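Local coordinates for hydrogenase 3 maturation protease (Escherichia coli, PDB 2E85), which cleaves a C-terminal peptide from the precursor of HycE, the large subunit of hydrogenase 3, and so takes part in maturation of that enzyme, at residues L62-T67 with I112-Q117; G35-I40 with Q140-W145; G43-N48 with M90-M95; R77-D82 with A152-E157. The protein carries 1 engineered substitution. One frame throughout, in Å; residues are numbered along the deposited sequence.

Interaction 1: residues L62-T67 with I112-Q117; sequences LIVDAT and IFLGIQ. With CA (calcium ion), chain F.
Strands 62-66 and 112-116 lie side by side in parallel register, and the backbone ladder runs on into T67. Its most direct rung is L114 N to I63 O, 2.7 Å long and nearly along the C=O axis. The last rungs are more bent: I116 N reaches D65 O from above the carbonyl plane, and T67 OG1 donates to that same oxygen, so two donors grip it.

D65 repays following outward. D65 CB rests 3.9 Å from CZ of F113, and CG stands anti to the backbone N (chi1 -170°), which carries the carboxylate past the ring to the calcium ion. There D65 OD1 binds the calcium at 2.3 Å, while D65 OD2 accepts a 2.7 Å hydrogen bond from water 1, itself a metal ligand. A66 O adds a backbone ligand and D19 another carboxylate; by similarity, D19 and D65 belong to the nickel-binding site.

F113, its CG also anti to the backbone N, brings its ring obliquely across I63, whose CG2 lies 3.7 Å from F113 CE1. T67 OG1 meets the ring edge in plane, 3.8 Å from F113 CE2. An alanine at F113 would probably loosen this face, because I63 CG2, D65 CB and T67 OG1 would all lose the ring they rest against. Glycine suits position 115, where a side chain would crowd T67 CB.

Strand 60-66 is flanked by strands 6-11 and 111-116. Helix 97-108 covers I63 and F113, and helix 129-141 packs on L114 and I116 across the sheet.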
loop_
_atom_site.group_PDB
_atom_site.type_symbol
_atom_site.label_atom_id
_atom_site.label_comp_id
_atom_site.label_asym_id
_atom_site.label_seq_id
_atom_site.Cartn_x
_atom_site.Cartn_y
_atom_site.Cartn_z
ATOM N N LEU B 62 12.637 -6.891 9.977
ATOM C CA LEU B 62 11.745 -7.766 10.737
ATOM C C LEU B 62 10.470 -6.978 11.032
ATOM O O LEU B 62 10.541 -5.867 11.552
ATOM C CB LEU B 62 12.390 -8.171 12.070
ATOM C CG LEU B 62 11.575 -9.020 13.046
ATOM C CD1 LEU B 62 10.993 -10.332 12.448
ATOM C CD2 LEU B 62 12.372 -9.337 14.285
ATOM N N ILE B 63 9.331 -7.587 10.749
ATOM C CA ILE B 63 8.039 -6.957 11.028
ATOM C C ILE B 63 7.341 -7.826 12.039
ATOM O O ILE B 63 7.252 -9.043 11.837
ATOM C CB ILE B 63 7.181 -6.895 9.749
ATOM C CG1 ILE B 63 7.913 -6.091 8.678
ATOM C CG2 ILE B 63 5.806 -6.282 10.029
ATOM C CD1 ILE B 63 7.370 -6.260 7.260
ATOM N N VAL B 64 6.868 -7.217 13.126
ATOM C CA VAL B 64 6.186 -7.951 14.187
ATOM C C VAL B 64 4.783 -7.367 14.360
ATOM O O VAL B 64 4.628 -6.156 14.554
ATOM C CB VAL B 64 6.942 -7.838 15.536
ATOM C CG1 VAL B 64 6.068 -8.362 16.714
ATOM C CG2 VAL B 64 8.348 -8.527 15.450
ATOM N N ASP B 65 3.775 -8.237 14.318
ATOM C CA ASP B 65 2.389 -7.786 14.349
ATOM C C ASP B 65 1.532 -8.869 14.980
ATOM O O ASP B 65 1.706 -10.040 14.680
ATOM C CB ASP B 65 1.913 -7.532 12.911
ATOM C CG ASP B 65 0.544 -6.826 12.840
ATOM O OD1 ASP B 65 0.004 -6.404 13.868
ATOM O OD2 ASP B 65 0.025 -6.646 11.717
ATOM N N ALA B 66 0.595 -8.484 15.845
ATOM C CA ALA B 66 -0.418 -9.389 16.305
ATOM C C ALA B 66 -1.317 -9.704 15.083
ATOM O O ALA B 66 -1.791 -8.782 14.405
ATOM C CB ALA B 66 -1.253 -8.724 17.402
ATOM N N THR B 67 -1.566 -10.985 14.825
ATOM C CA THR B 67 -2.197 -11.422 13.588
ATOM C C THR B 67 -3.026 -12.673 13.905
ATOM O O THR B 67 -2.491 -13.599 14.472
ATOM C CB THR B 67 -1.094 -11.857 12.573
ATOM O OG1 THR B 67 -0.235 -10.745 12.253
ATOM C CG2 THR B 67 -1.665 -12.437 11.320
ATOM N N ILE B 112 11.360 -10.389 7.047
ATOM C CA ILE B 112 10.800 -11.473 7.850
ATOM C C ILE B 112 9.514 -10.926 8.441
ATOM O O ILE B 112 9.561 -9.882 9.074
ATOM C CB ILE B 112 11.789 -11.845 9.013
ATOM C CG1 ILE B 112 13.169 -12.212 8.446
ATOM C CG2 ILE B 112 11.321 -13.037 9.873
ATOM C CD1 ILE B 112 14.324 -12.128 9.445
ATOM N N PHE B 113 8.398 -11.632 8.261
ATOM C CA PHE B 113 7.136 -11.210 8.872
ATOM C C PHE B 113 6.815 -12.174 9.978
ATOM O O PHE B 113 6.576 -13.366 9.706
ATOM C CB PHE B 113 5.977 -11.244 7.869
ATOM C CG PHE B 113 4.715 -10.717 8.454
ATOM C CD1 PHE B 113 4.439 -9.364 8.381
ATOM C CD2 PHE B 113 3.854 -11.561 9.187
ATOM C CE1 PHE B 113 3.306 -8.847 8.977
ATOM C CE2 PHE B 113 2.700 -11.042 9.780
ATOM C CZ PHE B 113 2.439 -9.687 9.672
ATOM N N LEU B 114 6.760 -11.664 11.206
ATOM C CA LEU B 114 6.449 -12.443 12.390
ATOM C C LEU B 114 5.084 -12.096 13.011
ATOM O O LEU B 114 4.817 -10.942 13.371
ATOM C CB LEU B 114 7.546 -12.242 13.428
ATOM C CG LEU B 114 7.472 -13.056 14.719
ATOM C CD1 LEU B 114 8.850 -13.200 15.332
ATOM C CD2 LEU B 114 6.504 -12.470 15.765
ATOM N N GLY B 115 4.226 -13.104 13.115
ATOM C CA GLY B 115 2.886 -12.937 13.662
ATOM C C GLY B 115 2.851 -13.500 15.065
ATOM O O GLY B 115 3.504 -14.513 15.379
ATOM N N ILE B 116 2.073 -12.848 15.907
ATOM C CA ILE B 116 1.796 -13.333 17.247
ATOM C C ILE B 116 0.285 -13.443 17.322
ATOM O O ILE B 116 -0.426 -12.445 17.030
ATOM C CB ILE B 116 2.205 -12.309 18.329
ATOM C CG1 ILE B 116 3.705 -12.086 18.322
ATOM C CG2 ILE B 116 1.688 -12.728 19.724
ATOM C CD1 ILE B 116 4.178 -10.852 19.086
ATOM N N GLN B 117 -0.199 -14.606 17.763
ATOM C CA GLN B 117 -1.647 -14.828 17.877
ATOM C C GLN B 117 -2.273 -14.062 19.028
ATOM O O GLN B 117 -1.955 -14.320 20.183
ATOM C CB GLN B 117 -1.935 -16.310 18.066
ATOM C CG GLN B 117 -3.427 -16.594 18.243
ATOM C CD GLN B 117 -4.166 -16.487 16.980
ATOM O OE1 GLN B 117 -3.762 -17.074 15.975
ATOM N NE2 GLN B 117 -5.273 -15.760 16.995
HETATM CA CA CA F . -2.263 -6.214 14.258
HETATM O O HOH W 1 -2.625 -6.642 11.912
HETATM O O HOH W 2 -2.215 -4.442 12.580
HETATM O O HOH W 3 -4.412 -6.750 13.861
#

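Interaction 2: residues G35-I40 with Q140-W145. With CA (calcium ion), chain H.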
loop_
_atom_site.group_PDB
_atom_site.type_symbol
_atom_site.label_atom_id
_atom_site.label_comp_id
_atom_site.label_asym_id
_atom_site.label_seq_id
_atom_site.Cartn_x
_atom_site.Cartn_y
_atom_site.Cartn_z
ATOM N N GLY B 35 20.215 -6.100 20.380
ATOM C CA GLY B 35 20.760 -6.247 19.031
ATOM C C GLY B 35 21.065 -4.918 18.380
ATOM O O GLY B 35 21.296 -3.908 19.074
ATOM N N ASN B 36 21.088 -4.913 17.046
ATOM C CA ASN B 36 21.450 -3.699 16.304
ATOM C C ASN B 36 20.228 -3.043 15.671
ATOM O O ASN B 36 20.353 -2.156 14.850
ATOM C CB ASN B 36 22.507 -4.016 15.224
ATOM C CG ASN B 36 23.817 -4.510 15.819
ATOM O OD1 ASN B 36 24.373 -5.535 15.381
ATOM N ND2 ASN B 36 24.310 -3.809 16.819
ATOM N N TRP B 37 19.038 -3.455 16.094
ATOM C CA TRP B 37 17.800 -3.043 15.417
ATOM C C TRP B 37 17.503 -1.558 15.613
ATOM O O TRP B 37 17.546 -1.054 16.741
ATOM C CB TRP B 37 16.612 -3.858 15.954
ATOM C CG TRP B 37 16.807 -5.374 15.794
ATOM C CD1 TRP B 37 17.352 -6.237 16.722
ATOM C CD2 TRP B 37 16.471 -6.171 14.652
ATOM N NE1 TRP B 37 17.383 -7.514 16.214
ATOM C CE2 TRP B 37 16.847 -7.509 14.952
ATOM C CE3 TRP B 37 15.901 -5.889 13.394
ATOM C CZ2 TRP B 37 16.651 -8.579 14.039
ATOM C CZ3 TRP B 37 15.717 -6.941 12.490
ATOM C CH2 TRP B 37 16.080 -8.262 12.821
ATOM N N VAL B 38 17.185 -0.885 14.513
ATOM C CA VAL B 38 16.469 0.391 14.568
ATOM C C VAL B 38 14.978 0.053 14.636
ATOM O O VAL B 38 14.452 -0.601 13.744
ATOM C CB VAL B 38 16.783 1.296 13.344
ATOM C CG1 VAL B 38 15.998 2.597 13.434
ATOM C CG2 VAL B 38 18.237 1.595 13.277
ATOM N N VAL B 39 14.307 0.513 15.691
ATOM C CA VAL B 39 12.944 0.049 15.966
ATOM C C VAL B 39 11.941 1.141 15.614
ATOM O O VAL B 39 11.969 2.243 16.194
ATOM C CB VAL B 39 12.787 -0.404 17.439
ATOM C CG1 VAL B 39 11.340 -0.877 17.701
ATOM C CG2 VAL B 39 13.804 -1.505 17.758
ATOM N N ILE B 40 11.055 0.847 14.669
ATOM C CA ILE B 40 10.002 1.796 14.271
ATOM C C ILE B 40 8.706 1.409 14.987
ATOM O O ILE B 40 8.229 0.308 14.836
ATOM C CB ILE B 40 9.788 1.798 12.750
ATOM C CG1 ILE B 40 11.030 2.375 12.057
ATOM C CG2 ILE B 40 8.573 2.640 12.380
ATOM C CD1 ILE B 40 12.277 1.506 12.099
ATOM N N GLN B 140 13.564 -11.345 23.526
ATOM C CA GLN B 140 14.757 -12.054 23.960
ATOM C C GLN B 140 15.483 -12.728 22.809
ATOM O O GLN B 140 16.606 -13.205 22.978
ATOM C CB GLN B 140 14.397 -13.060 25.049
ATOM C CG GLN B 140 13.983 -12.346 26.329
ATOM C CD GLN B 140 15.120 -11.627 27.085
ATOM O OE1 GLN B 140 16.303 -11.774 26.766
ATOM N NE2 GLN B 140 14.750 -10.869 28.115
ATOM N N ARG B 141 14.860 -12.774 21.640
ATOM C CA ARG B 141 15.570 -13.353 20.500
ATOM C C ARG B 141 16.178 -12.299 19.611
ATOM O O ARG B 141 16.898 -12.628 18.682
ATOM C CB ARG B 141 14.689 -14.316 19.715
ATOM C CG ARG B 141 14.322 -15.473 20.635
ATOM C CD ARG B 141 14.319 -16.817 20.031
ATOM N NE ARG B 141 13.456 -17.619 20.869
ATOM C CZ ARG B 141 12.654 -18.559 20.412
ATOM N NH1 ARG B 141 12.677 -18.847 19.114
ATOM N NH2 ARG B 141 11.859 -19.220 21.254
ATOM N N LEU B 142 15.884 -11.027 19.888
ATOM C CA LEU B 142 16.390 -9.936 19.016
ATOM C C LEU B 142 17.922 -9.847 19.004
ATOM O O LEU B 142 18.538 -9.578 17.973
ATOM C CB LEU B 142 15.784 -8.584 19.405
ATOM C CG LEU B 142 14.305 -8.361 19.151
ATOM C CD1 LEU B 142 13.843 -7.015 19.706
ATOM C CD2 LEU B 142 13.924 -8.473 17.644
ATOM N N GLU B 143 18.537 -10.078 20.158
ATOM C CA GLU B 143 19.982 -10.010 20.206
ATOM C C GLU B 143 20.564 -11.251 19.540
ATOM O O GLU B 143 20.218 -12.373 19.891
ATOM C CB GLU B 143 20.452 -9.905 21.641
ATOM C CG GLU B 143 21.954 -10.085 21.759
ATOM C CD GLU B 143 22.402 -9.956 23.175
ATOM O OE1 GLU B 143 21.979 -8.978 23.833
ATOM O OE2 GLU B 143 23.177 -10.829 23.634
ATOM N N GLY B 144 21.415 -11.054 18.547
ATOM C CA GLY B 144 21.986 -12.197 17.846
ATOM C C GLY B 144 21.035 -12.974 16.944
ATOM O O GLY B 144 21.365 -14.078 16.503
ATOM N N TRP B 145 19.854 -12.410 16.674
ATOM C CA TRP B 145 18.903 -12.972 15.705
ATOM C C TRP B 145 19.566 -13.460 14.427
ATOM O O TRP B 145 20.297 -12.732 13.794
ATOM C CB TRP B 145 17.877 -11.907 15.323
ATOM C CG TRP B 145 16.775 -12.405 14.463
ATOM C CD1 TRP B 145 16.839 -12.756 13.129
ATOM C CD2 TRP B 145 15.417 -12.580 14.857
ATOM N NE1 TRP B 145 15.604 -13.156 12.693
ATOM C CE2 TRP B 145 14.707 -13.042 13.724
ATOM C CE3 TRP B 145 14.728 -12.377 16.054
ATOM C CZ2 TRP B 145 13.350 -13.334 13.768
ATOM C CZ3 TRP B 145 13.382 -12.649 16.094
ATOM C CH2 TRP B 145 12.699 -13.112 14.949
HETATM CA CA CA H . 23.248 -9.344 25.837
HETATM O O HOH W 4 21.762 -6.841 22.546
HETATM O O HOH W 5 24.570 -7.871 26.078
HETATM O O HOH W 6 21.388 -10.691 26.288
HETATM O O HOH W 7 23.085 -9.535 28.205
HETATM O O HOH W 8 24.841 -11.111 26.335
HETATM O O HOH W 9 21.469 -7.426 26.598
#
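A single indole, that of W37, is engaged in three different ways by one turn. Its N-H points almost straight at a main-chain carbonyl: W37 NE1 to L142 O is 2.9 Å, with 166° at the hydrogen. The oxygen lies in the indole plane, yet the nitrogen stands above the plane of the carbonyl. Over one face comes the CD2 branch of L142, a CH-pi contact 4.1 Å from the centroid of the W37 five-membered ring. The far edge, at CZ2, meets W145 in a T-shaped stack, with ring planes at 86° and W37 CZ2 3.8 Å from W145 CB. Tryptophan suits this place because it joins a polar N-H to a broad apolar surface.

L142 to W145 form a type II turn, closed by a weak bond from W145 N to the same L142 O. G144 takes the positive phi that such a turn asks of its third residue. G35 also has positive phi, and a side chain on it would collide with L142 O. Water 4 joins G35 N to E143 OE1, and both carboxylate oxygens of E143 bind a calcium ion otherwise ligated by waters.

W145 turns its own NE1 to G147 O. The contact fastens the approach to edge strand 38-43 to the turn after helix 129-141, while W37 and W145 both press on L62 of the central strand 60-66.

Interaction 3: residues G43-N48 with M90-M95; sequences GSAPEN and MTTHNM. With CA (calcium ion), chain E.
H93, a nickel ligand by similarity, is held here against loop 43-48, which carries part of a calcium site. There A45 O and N48 OD1 bind the ion at 2.3 and 2.2 Å, alongside G42 and D49.

E47 and T91 meet tip to tip, T91 OG1 donating to the syn lone pair of E47 OE2 across 2.6 Å. T91 OG1 also accepts from H93 N and M95 N, each at 3.2 Å; the bond to H93 N makes an ST turn, set within a type I turn, T91 to N94. Threonine suits this place because its hydroxyl serves all three partners (chi1 70°) while CG2 packs on P46. A valine at T91 would remove the donor to E47 OE2 and the acceptor of both amides, and would probably loosen the turn and the link to 43-48.

Around the H93 imidazole, T92 CG2 lies 3.7 Å above the centre of one face, E47 OE2 reaches the edge, and A45 CB is 3.5 Å from H93 NE2. E47 OE1 is buried with no partner in the model; its charge, 4.7 Å from H93 NE2, might favour a protonated histidine. Water 10 bridges S44 O and T92 N, and the H93 ring stacks on H93 of the second subunit.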
loop_
_atom_site.group_PDB
_atom_site.type_symbol
_atom_site.label_atom_id
_atom_site.label_comp_id
_atom_site.label_asym_id
_atom_site.label_seq_id
_atom_site.Cartn_x
_atom_site.Cartn_y
_atom_site.Cartn_z
ATOM N N GLY B 43 2.603 1.755 14.827
ATOM C CA GLY B 43 1.176 1.975 15.062
ATOM C C GLY B 43 0.291 1.112 14.163
ATOM O O GLY B 43 0.682 0.030 13.726
ATOM N N SER B 44 -0.895 1.645 13.892
ATOM C CA SER B 44 -1.985 0.914 13.263
ATOM C C SER B 44 -1.751 0.467 11.828
ATOM O O SER B 44 -2.245 -0.597 11.433
ATOM C CB SER B 44 -3.263 1.755 13.315
ATOM O OG SER B 44 -3.630 1.961 14.655
ATOM N N ALA B 45 -1.058 1.297 11.049
ATOM C CA ALA B 45 -0.909 1.077 9.605
ATOM C C ALA B 45 0.554 1.097 9.252
ATOM O O ALA B 45 1.245 2.035 9.630
ATOM C CB ALA B 45 -1.598 2.187 8.832
ATOM N N PRO B 46 1.033 0.069 8.523
ATOM C CA PRO B 46 2.415 0.109 8.021
ATOM C C PRO B 46 2.640 1.043 6.807
ATOM O O PRO B 46 3.795 1.420 6.531
ATOM C CB PRO B 46 2.677 -1.353 7.633
ATOM C CG PRO B 46 1.308 -1.854 7.225
ATOM C CD PRO B 46 0.368 -1.215 8.218
ATOM N N GLU B 47 1.572 1.400 6.081
ATOM C CA GLU B 47 1.708 2.203 4.843
ATOM C C GLU B 47 2.560 3.446 4.999
ATOM O O GLU B 47 3.412 3.725 4.145
ATOM C CB GLU B 47 0.358 2.596 4.233
ATOM C CG GLU B 47 -0.324 1.456 3.557
ATOM C CD GLU B 47 -1.291 0.744 4.476
ATOM O OE1 GLU B 47 -0.986 0.570 5.701
ATOM O OE2 GLU B 47 -2.339 0.324 3.937
ATOM N N ASN B 48 2.340 4.187 6.079
ATOM C CA ASN B 48 3.030 5.462 6.263
ATOM C C ASN B 48 4.416 5.308 6.921
ATOM O O ASN B 48 5.069 6.299 7.258
ATOM C CB ASN B 48 2.138 6.430 7.050
ATOM C CG ASN B 48 1.984 6.040 8.508
ATOM O OD1 ASN B 48 2.071 4.870 8.858
ATOM N ND2 ASN B 48 1.765 7.039 9.376
ATOM N N MET B 90 -4.798 -8.231 5.078
ATOM C CA MET B 90 -4.994 -6.803 4.749
ATOM C C MET B 90 -4.457 -5.847 5.812
ATOM O O MET B 90 -4.414 -6.153 7.001
ATOM C CB MET B 90 -6.490 -6.506 4.525
ATOM C CG MET B 90 -7.230 -7.431 3.567
ATOM S SD MET B 90 -6.772 -7.098 1.834
ATOM C CE MET B 90 -6.011 -8.581 1.356
ATOM N N THR B 91 -4.032 -4.666 5.383
ATOM C CA THR B 91 -3.760 -3.605 6.349
ATOM C C THR B 91 -5.094 -3.017 6.801
ATOM O O THR B 91 -6.144 -3.361 6.259
ATOM C CB THR B 91 -2.895 -2.471 5.736
ATOM O OG1 THR B 91 -3.660 -1.747 4.769
ATOM C CG2 THR B 91 -1.644 -3.044 5.043
ATOM N N THR B 92 -5.030 -2.101 7.770
ATOM C CA THR B 92 -6.228 -1.414 8.264
ATOM C C THR B 92 -6.920 -0.602 7.146
ATOM O O THR B 92 -8.102 -0.244 7.265
ATOM C CB THR B 92 -5.927 -0.525 9.497
ATOM O OG1 THR B 92 -7.161 -0.030 10.043
ATOM C CG2 THR B 92 -5.031 0.644 9.125
ATOM N N HIS B 93 -6.193 -0.351 6.055
ATOM C CA HIS B 93 -6.729 0.453 4.942
ATOM C C HIS B 93 -7.203 -0.424 3.796
ATOM O O HIS B 93 -7.478 0.054 2.680
ATOM C CB HIS B 93 -5.682 1.471 4.452
ATOM C CG HIS B 93 -5.254 2.431 5.516
ATOM N ND1 HIS B 93 -6.152 3.245 6.174
ATOM C CD2 HIS B 93 -4.035 2.707 6.040
ATOM C CE1 HIS B 93 -5.508 3.974 7.068
ATOM N NE2 HIS B 93 -4.223 3.670 7.006
ATOM N N ASN B 94 -7.262 -1.728 4.078
ATOM C CA ASN B 94 -7.594 -2.737 3.082
ATOM C C ASN B 94 -6.650 -2.804 1.888
ATOM O O ASN B 94 -7.051 -3.184 0.791
ATOM C CB ASN B 94 -9.057 -2.663 2.643
ATOM C CG ASN B 94 -9.998 -3.309 3.668
ATOM O OD1 ASN B 94 -11.073 -2.804 3.950
ATOM N ND2 ASN B 94 -9.580 -4.432 4.224
ATOM N N MET B 95 -5.390 -2.473 2.120
ATOM C CA MET B 95 -4.331 -2.774 1.166
ATOM C C MET B 95 -3.864 -4.215 1.408
ATOM O O MET B 95 -3.637 -4.603 2.563
ATOM C CB MET B 95 -3.201 -1.734 1.293
ATOM C CG MET B 95 -1.795 -2.176 1.417
ATOM S SD MET B 95 -0.761 -0.983 0.511
ATOM C CE MET B 95 -1.605 -1.429 -1.053
HETATM CA CA CA E . 2.378 3.653 10.719
HETATM O O HOH W 10 -2.600 -2.319 9.279
HETATM O O HOH W 11 0.076 4.146 11.453
HETATM O O HOH W 12 2.729 5.755 12.014
#

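Interaction 4: residues R77-D82 with A152-E157; sequences RIIDPD and AQLAVE
The guanidinium of R77 has water 13 at its edge and in its plane: NE donates to it across 3.1 Å, and A155 N donates to it as well. The water thus ties the arginine to the tail. A bend at chi2 (-77°) folds the chain of R77 over the backbone of 152-154, with CB 3.7 Å from L154 N and CD 4.0 Å from A152 CB. Arginine fits because its methylenes cover the peptide while NH1 makes a salt bridge with E75. A second flat group, the carboxylate of D80, offers the anti lone pair of OD1 to D82 N at 2.8 Å. This is the N-cap of helix 81-86, a place where a short acidic side chain can reach forward to an amide of the first turn.

Between these two groups the C-terminal tail is joined to the sheet by one beta bridge, I78 with Q153. I78 N donates to A152 O at 2.9 Å, and L154 N returns a bond to I78 O at 2.8 Å, nearly straight at the hydrogen (165°). Strand 76-78 is the outermost of this end of the sheet, and through R77 and I79 it pairs antiparallel with 111-116, so the tail bonds to the alternate residue, I78.

The buried side chains of I79 and L154 run alongside each other, and M69 also touches I79. I78, also buried, packs against N148 and F151.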
loop_
_atom_site.group_PDB
_atom_site.type_symbol
_atom_site.label_atom_id
_atom_site.label_comp_id
_atom_site.label_asym_id
_atom_site.label_seq_id
_atom_site.Cartn_x
_atom_site.Cartn_y
_atom_site.Cartn_z
ATOM N N ARG B 77 4.592 -17.234 14.905
ATOM C CA ARG B 77 5.009 -17.905 13.660
ATOM C C ARG B 77 5.545 -16.912 12.667
ATOM O O ARG B 77 5.152 -15.757 12.677
ATOM C CB ARG B 77 3.860 -18.645 12.971
ATOM C CG ARG B 77 3.142 -19.716 13.792
ATOM C CD ARG B 77 3.952 -20.997 13.872
ATOM N NE ARG B 77 3.179 -22.066 14.509
ATOM C CZ ARG B 77 3.008 -22.220 15.828
ATOM N NH1 ARG B 77 3.514 -21.366 16.710
ATOM N NH2 ARG B 77 2.298 -23.255 16.269
ATOM N N ILE B 78 6.471 -17.370 11.816
ATOM C CA ILE B 78 6.869 -16.614 10.661
ATOM C C ILE B 78 5.930 -16.962 9.519
ATOM O O ILE B 78 5.699 -18.153 9.240
ATOM C CB ILE B 78 8.280 -16.991 10.203
ATOM C CG1 ILE B 78 9.310 -16.893 11.364
ATOM C CG2 ILE B 78 8.635 -16.222 8.922
ATOM C CD1 ILE B 78 9.366 -18.133 12.120
ATOM N N ILE B 79 5.400 -15.932 8.872
ATOM C CA ILE B 79 4.482 -16.131 7.749
ATOM C C ILE B 79 5.188 -15.877 6.429
ATOM O O ILE B 79 5.709 -14.774 6.160
ATOM C CB ILE B 79 3.235 -15.273 7.807
ATOM C CG1 ILE B 79 2.621 -15.309 9.202
ATOM C CG2 ILE B 79 2.242 -15.736 6.707
ATOM C CD1 ILE B 79 2.660 -16.580 10.000
ATOM N N ASP B 80 5.255 -16.921 5.616
ATOM C CA ASP B 80 5.889 -16.835 4.308
ATOM C C ASP B 80 5.157 -15.814 3.425
ATOM O O ASP B 80 3.916 -15.776 3.412
ATOM C CB ASP B 80 5.859 -18.225 3.668
ATOM C CG ASP B 80 6.601 -18.291 2.347
ATOM O OD1 ASP B 80 6.111 -17.749 1.335
ATOM O OD2 ASP B 80 7.681 -18.930 2.315
ATOM N N PRO B 81 5.909 -14.972 2.686
ATOM C CA PRO B 81 5.248 -13.945 1.882
ATOM C C PRO B 81 4.223 -14.477 0.874
ATOM O O PRO B 81 3.239 -13.783 0.562
ATOM C CB PRO B 81 6.424 -13.243 1.195
ATOM C CG PRO B 81 7.532 -13.427 2.123
ATOM C CD PRO B 81 7.370 -14.869 2.545
ATOM N N ASP B 82 4.427 -15.702 0.388
ATOM C CA ASP B 82 3.450 -16.364 -0.476
ATOM C C ASP B 82 2.130 -16.627 0.249
ATOM O O ASP B 82 1.055 -16.548 -0.360
ATOM C CB ASP B 82 4.041 -17.681 -1.030
ATOM C CG ASP B 82 2.972 -18.688 -1.471
ATOM O OD1 ASP B 82 2.425 -19.443 -0.620
ATOM O OD2 ASP B 82 2.702 -18.756 -2.691
ATOM N N ALA B 152 8.959 -21.131 14.189
ATOM C CA ALA B 152 8.359 -21.996 13.155
ATOM C C ALA B 152 7.604 -21.200 12.107
ATOM O O ALA B 152 7.049 -20.141 12.404
ATOM C CB ALA B 152 7.419 -22.994 13.765
ATOM N N GLN B 153 7.574 -21.734 10.889
ATOM C CA GLN B 153 6.748 -21.200 9.816
ATOM C C GLN B 153 5.290 -21.520 10.085
ATOM O O GLN B 153 5.003 -22.647 10.501
ATOM C CB GLN B 153 7.178 -21.863 8.509
ATOM C CG GLN B 153 6.560 -21.237 7.282
ATOM C CD GLN B 153 7.196 -19.918 6.944
ATOM O OE1 GLN B 153 6.561 -18.874 7.060
ATOM N NE2 GLN B 153 8.477 -19.947 6.552
ATOM N N LEU B 154 4.382 -20.550 9.881
ATOM C CA LEU B 154 2.944 -20.803 9.907
ATOM C C LEU B 154 2.622 -21.821 8.833
ATOM O O LEU B 154 3.047 -21.673 7.688
ATOM C CB LEU B 154 2.110 -19.539 9.604
ATOM C CG LEU B 154 0.733 -19.172 10.195
ATOM C CD1 LEU B 154 -0.089 -18.310 9.270
ATOM C CD2 LEU B 154 -0.147 -20.252 10.895
ATOM N N ALA B 155 1.888 -22.859 9.223
ATOM C CA ALA B 155 1.370 -23.827 8.263
ATOM C C ALA B 155 0.029 -23.411 7.701
ATOM O O ALA B 155 -0.983 -23.474 8.397
ATOM C CB ALA B 155 1.280 -25.206 8.915
ATOM N N VAL B 156 0.020 -22.970 6.445
ATOM C CA VAL B 156 -1.228 -22.660 5.728
ATOM C C VAL B 156 -1.293 -23.461 4.430
ATOM O O VAL B 156 -0.389 -23.384 3.585
ATOM C CB VAL B 156 -1.410 -21.148 5.402
ATOM C CG1 VAL B 156 -2.889 -20.833 5.118
ATOM C CG2 VAL B 156 -0.929 -20.286 6.528
ATOM N N GLU B 157 -2.390 -24.196 4.268
ATOM C CA GLU B 157 -2.536 -25.162 3.182
ATOM C C GLU B 157 -3.578 -24.726 2.150
ATOM O O GLU B 157 -3.308 -23.710 1.476
ATOM C CB GLU B 157 -2.887 -26.524 3.752
HETATM O O HOH W 13 1.575 -23.612 12.343
#

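In the fold
Starting from the N terminus, the chain enters the contacts at 35-40, which interaction 2 closes only at 140-145. Inside that long loop lie both interaction 3, joining the loop after strand 38-43 to the loop before helix 97-108, and interaction 1, pairing two central strands. These two cross, since 62-67 falls between the partners of interaction 3. Interaction 4 starts at 77-82 and ends in the C-terminal tail, so it crosses all the others. Interactions 1 and 4 join directly, strand 76-78 bordering strand 111-116, and interaction 2 packs on interaction 1 through L62 and I112. Interaction 3 stands apart, on the other side of the chain's centre from interaction 2.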